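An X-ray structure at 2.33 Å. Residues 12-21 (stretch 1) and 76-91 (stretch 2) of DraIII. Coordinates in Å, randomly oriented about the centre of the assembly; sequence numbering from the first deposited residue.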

# COMPACT_ATOMS: atom_id res chain seq x y z
N THR A 12 32.12 -3.92 9.07
CA THR A 12 30.71 -3.85 9.42
C THR A 12 30.54 -3.93 10.94
O THR A 12 31.36 -4.57 11.62
CB THR A 12 29.98 -5.05 8.73
OG1 THR A 12 29.38 -4.63 7.49
CG2 THR A 12 28.92 -5.62 9.61
N ALA A 13 29.51 -3.28 11.49
CA ALA A 13 29.22 -3.40 12.92
C ALA A 13 29.05 -4.87 13.32
O ALA A 13 29.75 -5.38 14.21
CB ALA A 13 27.98 -2.62 13.29
N TYR A 14 28.11 -5.54 12.64
CA TYR A 14 27.88 -6.98 12.78
C TYR A 14 29.18 -7.79 12.82
O TYR A 14 29.29 -8.74 13.58
CB TYR A 14 26.97 -7.46 11.64
CG TYR A 14 26.55 -8.91 11.65
CD1 TYR A 14 25.54 -9.37 12.48
CD2 TYR A 14 27.11 -9.81 10.75
CE1 TYR A 14 25.13 -10.69 12.46
CE2 TYR A 14 26.71 -11.14 10.72
CZ TYR A 14 25.72 -11.57 11.58
OH TYR A 14 25.34 -12.90 11.53
N SER A 15 30.15 -7.39 12.00
CA SER A 15 31.39 -8.14 11.86
C SER A 15 32.22 -8.18 13.15
O SER A 15 33.08 -9.04 13.32
CB SER A 15 32.24 -7.56 10.72
OG SER A 15 32.65 -6.23 11.03
N LYS A 16 31.93 -7.24 14.06
CA LYS A 16 32.66 -7.16 15.32
C LYS A 16 32.19 -8.25 16.28
O LYS A 16 32.89 -8.60 17.22
CB LYS A 16 32.48 -5.78 15.95
N HIS A 17 31.01 -8.79 16.03
CA HIS A 17 30.43 -9.81 16.90
C HIS A 17 30.09 -11.10 16.16
O HIS A 17 30.15 -12.18 16.75
CB HIS A 17 29.17 -9.27 17.57
CG HIS A 17 29.34 -7.90 18.14
ND1 HIS A 17 29.81 -7.68 19.42
CD2 HIS A 17 29.10 -6.67 17.61
CE1 HIS A 17 29.84 -6.38 19.66
NE2 HIS A 17 29.42 -5.75 18.58
N PHE A 18 29.73 -11.00 14.88
CA PHE A 18 29.39 -12.17 14.08
C PHE A 18 30.12 -12.19 12.73
O PHE A 18 30.55 -11.14 12.23
CB PHE A 18 27.88 -12.25 13.86
CG PHE A 18 27.08 -12.25 15.13
CD1 PHE A 18 26.90 -13.42 15.86
CD2 PHE A 18 26.49 -11.08 15.60
CE1 PHE A 18 26.15 -13.42 17.04
CE2 PHE A 18 25.73 -11.08 16.78
CZ PHE A 18 25.56 -12.25 17.49
N PRO A 19 30.27 -13.37 12.12
CA PRO A 19 31.02 -13.42 10.86
C PRO A 19 30.16 -13.23 9.59
O PRO A 19 29.05 -13.74 9.50
CB PRO A 19 31.59 -14.85 10.87
CG PRO A 19 30.55 -15.65 11.61
CD PRO A 19 29.97 -14.72 12.65
N HIS A 20 30.71 -12.51 8.62
CA HIS A 20 30.23 -12.62 7.25
C HIS A 20 30.96 -13.82 6.64
O HIS A 20 32.13 -14.05 6.94
CB HIS A 20 30.55 -11.34 6.47
CG HIS A 20 29.88 -10.12 7.03
ND1 HIS A 20 28.72 -9.59 6.49
CD2 HIS A 20 30.19 -9.34 8.09
CE1 HIS A 20 28.36 -8.53 7.20
NE2 HIS A 20 29.23 -8.36 8.18
N LYS A 21 30.28 -14.61 5.81
CA LYS A 21 30.86 -15.87 5.36
C LYS A 21 31.23 -15.91 3.88
O LYS A 21 30.57 -15.29 3.05
CB LYS A 21 29.94 -17.04 5.72
CG LYS A 21 29.43 -17.04 7.16
CD LYS A 21 28.57 -18.28 7.41
CE LYS A 21 27.56 -18.08 8.54
NZ LYS A 21 26.60 -19.24 8.64
N ARG A 76 18.57 -7.93 8.43
CA ARG A 76 17.53 -8.85 8.88
C ARG A 76 18.09 -9.89 9.86
O ARG A 76 17.37 -10.41 10.70
CB ARG A 76 16.89 -9.56 7.68
CG ARG A 76 16.10 -8.65 6.74
CD ARG A 76 15.76 -9.38 5.45
NE ARG A 76 14.68 -8.75 4.69
CZ ARG A 76 13.40 -9.11 4.77
NH1 ARG A 76 13.02 -10.08 5.59
NH2 ARG A 76 12.50 -8.49 4.02
N TYR A 77 19.38 -10.18 9.73
CA TYR A 77 20.03 -11.12 10.65
C TYR A 77 20.55 -10.44 11.92
O TYR A 77 21.23 -11.05 12.73
CB TYR A 77 21.13 -11.92 9.94
CG TYR A 77 22.11 -11.10 9.13
CD1 TYR A 77 23.12 -10.36 9.75
CD2 TYR A 77 22.05 -11.09 7.74
CE1 TYR A 77 24.04 -9.62 9.00
CE2 TYR A 77 22.95 -10.35 6.98
CZ TYR A 77 23.95 -9.62 7.62
OH TYR A 77 24.85 -8.89 6.87
N VAL A 78 20.20 -9.16 12.07
CA VAL A 78 20.36 -8.44 13.32
C VAL A 78 18.97 -8.26 13.95
O VAL A 78 18.81 -8.32 15.17
CB VAL A 78 21.04 -7.05 13.10
CG1 VAL A 78 20.72 -6.10 14.26
CG2 VAL A 78 22.55 -7.20 12.91
N ALA A 79 17.97 -8.08 13.09
CA ALA A 79 16.58 -7.91 13.52
C ALA A 79 15.99 -9.20 14.11
O ALA A 79 14.90 -9.18 14.67
CB ALA A 79 15.72 -7.42 12.37
N ILE A 80 16.72 -10.30 13.98
CA ILE A 80 16.34 -11.59 14.56
C ILE A 80 16.92 -11.80 15.96
O ILE A 80 16.44 -12.65 16.71
CB ILE A 80 16.78 -12.75 13.63
CG1 ILE A 80 15.91 -13.99 13.84
CG2 ILE A 80 18.27 -13.04 13.80
CD1 ILE A 80 16.25 -15.13 12.90
N LEU A 81 17.95 -11.04 16.31
CA LEU A 81 18.61 -11.18 17.62
C LEU A 81 17.74 -10.67 18.77
O LEU A 81 16.98 -9.70 18.60
CB LEU A 81 19.96 -10.48 17.60
CG LEU A 81 20.89 -11.02 16.51
CD1 LEU A 81 22.14 -10.15 16.35
CD2 LEU A 81 21.29 -12.46 16.78
N ASP A 82 17.83 -11.33 19.92
CA ASP A 82 17.01 -10.95 21.09
C ASP A 82 17.45 -9.60 21.66
O ASP A 82 18.59 -9.18 21.45
CB ASP A 82 17.05 -12.03 22.18
CG ASP A 82 18.36 -12.04 22.96
OD1 ASP A 82 18.62 -11.07 23.71
OD2 ASP A 82 19.11 -13.03 22.83
N ASP A 83 16.54 -8.95 22.40
CA ASP A 83 16.80 -7.65 23.03
C ASP A 83 18.13 -7.53 23.82
O ASP A 83 18.78 -6.48 23.76
CB ASP A 83 15.63 -7.24 23.93
CG ASP A 83 14.33 -7.02 23.16
OD1 ASP A 83 13.26 -6.91 23.80
OD2 ASP A 83 14.38 -6.97 21.92
N ASP A 84 18.53 -8.57 24.54
CA ASP A 84 19.75 -8.49 25.37
C ASP A 84 20.99 -8.36 24.49
O ASP A 84 21.91 -7.61 24.81
CB ASP A 84 19.92 -9.71 26.28
CG ASP A 84 18.65 -10.07 27.03
OD1 ASP A 84 18.00 -9.15 27.57
OD2 ASP A 84 18.29 -11.28 27.06
N ILE A 85 21.01 -9.12 23.40
CA ILE A 85 22.13 -9.08 22.46
C ILE A 85 22.15 -7.76 21.67
O ILE A 85 23.22 -7.21 21.38
CB ILE A 85 22.13 -10.31 21.52
CG1 ILE A 85 22.55 -11.56 22.30
CG2 ILE A 85 23.05 -10.09 20.32
CD1 ILE A 85 22.45 -12.84 21.53
N LEU A 86 20.97 -7.26 21.32
CA LEU A 86 20.87 -5.96 20.66
C LEU A 86 21.45 -4.86 21.57
O LEU A 86 22.32 -4.09 21.15
CB LEU A 86 19.42 -5.65 20.25
CG LEU A 86 18.84 -6.54 19.14
CD1 LEU A 86 17.46 -6.10 18.77
CD2 LEU A 86 19.73 -6.56 17.91
N LEU A 87 20.96 -4.80 22.81
CA LEU A 87 21.42 -3.80 23.76
C LEU A 87 22.91 -3.91 24.07
O LEU A 87 23.62 -2.90 24.11
CB LEU A 87 20.63 -3.89 25.07
CG LEU A 87 21.20 -2.96 26.14
CD1 LEU A 87 20.93 -1.52 25.75
CD2 LEU A 87 20.67 -3.26 27.54
N GLU A 88 23.39 -5.12 24.29
CA GLU A 88 24.76 -5.29 24.76
C GLU A 88 25.81 -5.23 23.65
O GLU A 88 26.90 -4.71 23.86
CB GLU A 88 24.90 -6.60 25.55
CG GLU A 88 26.17 -6.69 26.36
CD GLU A 88 27.08 -7.81 25.89
OE1 GLU A 88 28.15 -8.02 26.50
OE2 GLU A 88 26.71 -8.48 24.90
N LYS A 89 25.48 -5.77 22.47
CA LYS A 89 26.48 -5.93 21.42
C LYS A 89 26.34 -4.95 20.25
O LYS A 89 27.23 -4.85 19.41
CB LYS A 89 26.51 -7.38 20.91
N PHE A 90 25.22 -4.23 20.21
CA PHE A 90 24.92 -3.33 19.09
C PHE A 90 24.41 -2.00 19.60
O PHE A 90 24.23 -1.06 18.83
CB PHE A 90 23.86 -3.95 18.15
CG PHE A 90 24.38 -5.09 17.32
CD1 PHE A 90 25.03 -4.85 16.12
CD2 PHE A 90 24.22 -6.39 17.74
CE1 PHE A 90 25.52 -5.90 15.36
CE2 PHE A 90 24.70 -7.45 16.98
CZ PHE A 90 25.35 -7.20 15.78
N ASN A 91 24.20 -1.93 20.91
CA ASN A 91 23.61 -0.75 21.56
C ASN A 91 22.31 -0.33 20.91
O ASN A 91 22.21 0.73 20.30
CB ASN A 91 24.61 0.41 21.61
CG ASN A 91 25.66 0.21 22.67
OD1 ASN A 91 25.35 -0.14 23.82
ND2 ASN A 91 26.92 0.41 22.31

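Taken in sequence order, stretch 2 meets stretch 1 first through Tyr77. Its CA-to-CB bond points toward stretch 1, and with chi1 at 49° (p) the ring presents its edge to the face of Tyr14. The evidence is a centroid separation of 4.5 Å between the Tyr77 and Tyr14 rings, an interplanar angle of 55°, and a closest approach of 3.4 Å from Tyr77 CD1 to Tyr14 CE1. Such an arrangement lets the slightly positive ring hydrogens of Tyr77 face the pi cloud of Tyr14. Farther out, Tyr77 OH lies 3.5 Å from His20 CE1; the atom approached is a carbon, so this is packing.

Val78 adds a smaller contact. Its CA-to-CB bond runs sideways, yet CG2 comes within 3.7 Å of Tyr14 CD1, so the tyrosine ring touches two consecutive residues of stretch 2. Val78 also opens a type I beta turn that ends at Leu81, with Leu81 N donating to Val78 O at 3.1 Å. Ala79 and Ile80, within the turn, make no contact with stretch 1. Leu81 does: its CB is directed toward stretch 1, and CD1 packs 3.7 Å from Phe18 CE2.

Asp82 stays clear of stretch 1 but caps the helix of residues 83-89. Its OD1 accepts from Ile85 N at 3.1 Å with an N-H...acceptor angle of 156°, and from Asp84 N at 2.6 Å with an angle of 124°, a weak bond despite its short length. Ile85, the third residue of the helix, brings CG2 to 4.4 Å from Phe18 CZ, near the plane of that ring; the distance marks a loose contact at its edge.

At the end of the helix, Lys89 faces His17. The lysine is modelled only as far as CB, but that atom is well placed: it lies 3.8 Å from the centroid of the His17 ring and 17° off the ring normal, a CH-pi contact over the face. His17 NE2 is also 2.5 Å from Lys89 O, but the angle is poor and proximity alone does not make this a hydrogen bond. No hydrogen bond joins the stretches among the modelled atoms.

Phe90, the first residue after the helix to leave helical phi/psi, gathers the most neighbours. Although its CA-to-CB bond points sideways, chi1 of -72° (m) carries the end of the ring closer to stretch 1. One face receives His17 CD2, 4.2 Å from Phe90 CZ; the two rings are oblique, with centroids 5.2 Å apart and planes at 49°. At the Phe90 edge, CE1 lies 3.7 Å from Tyr14 CA, and CE2 lies 3.8 Å from Phe18 CE2, each atom near the plane of the other's ring, so the two rings meet edge to edge. Phe90 CZ is 4.0 Å from Tyr14 CD1, while Ala13 C is 4.2 Å from Phe90 CE1. The 438 Å² buried between the stretches, both sides summed, thus reflects predominantly aromatic and aliphatic packing.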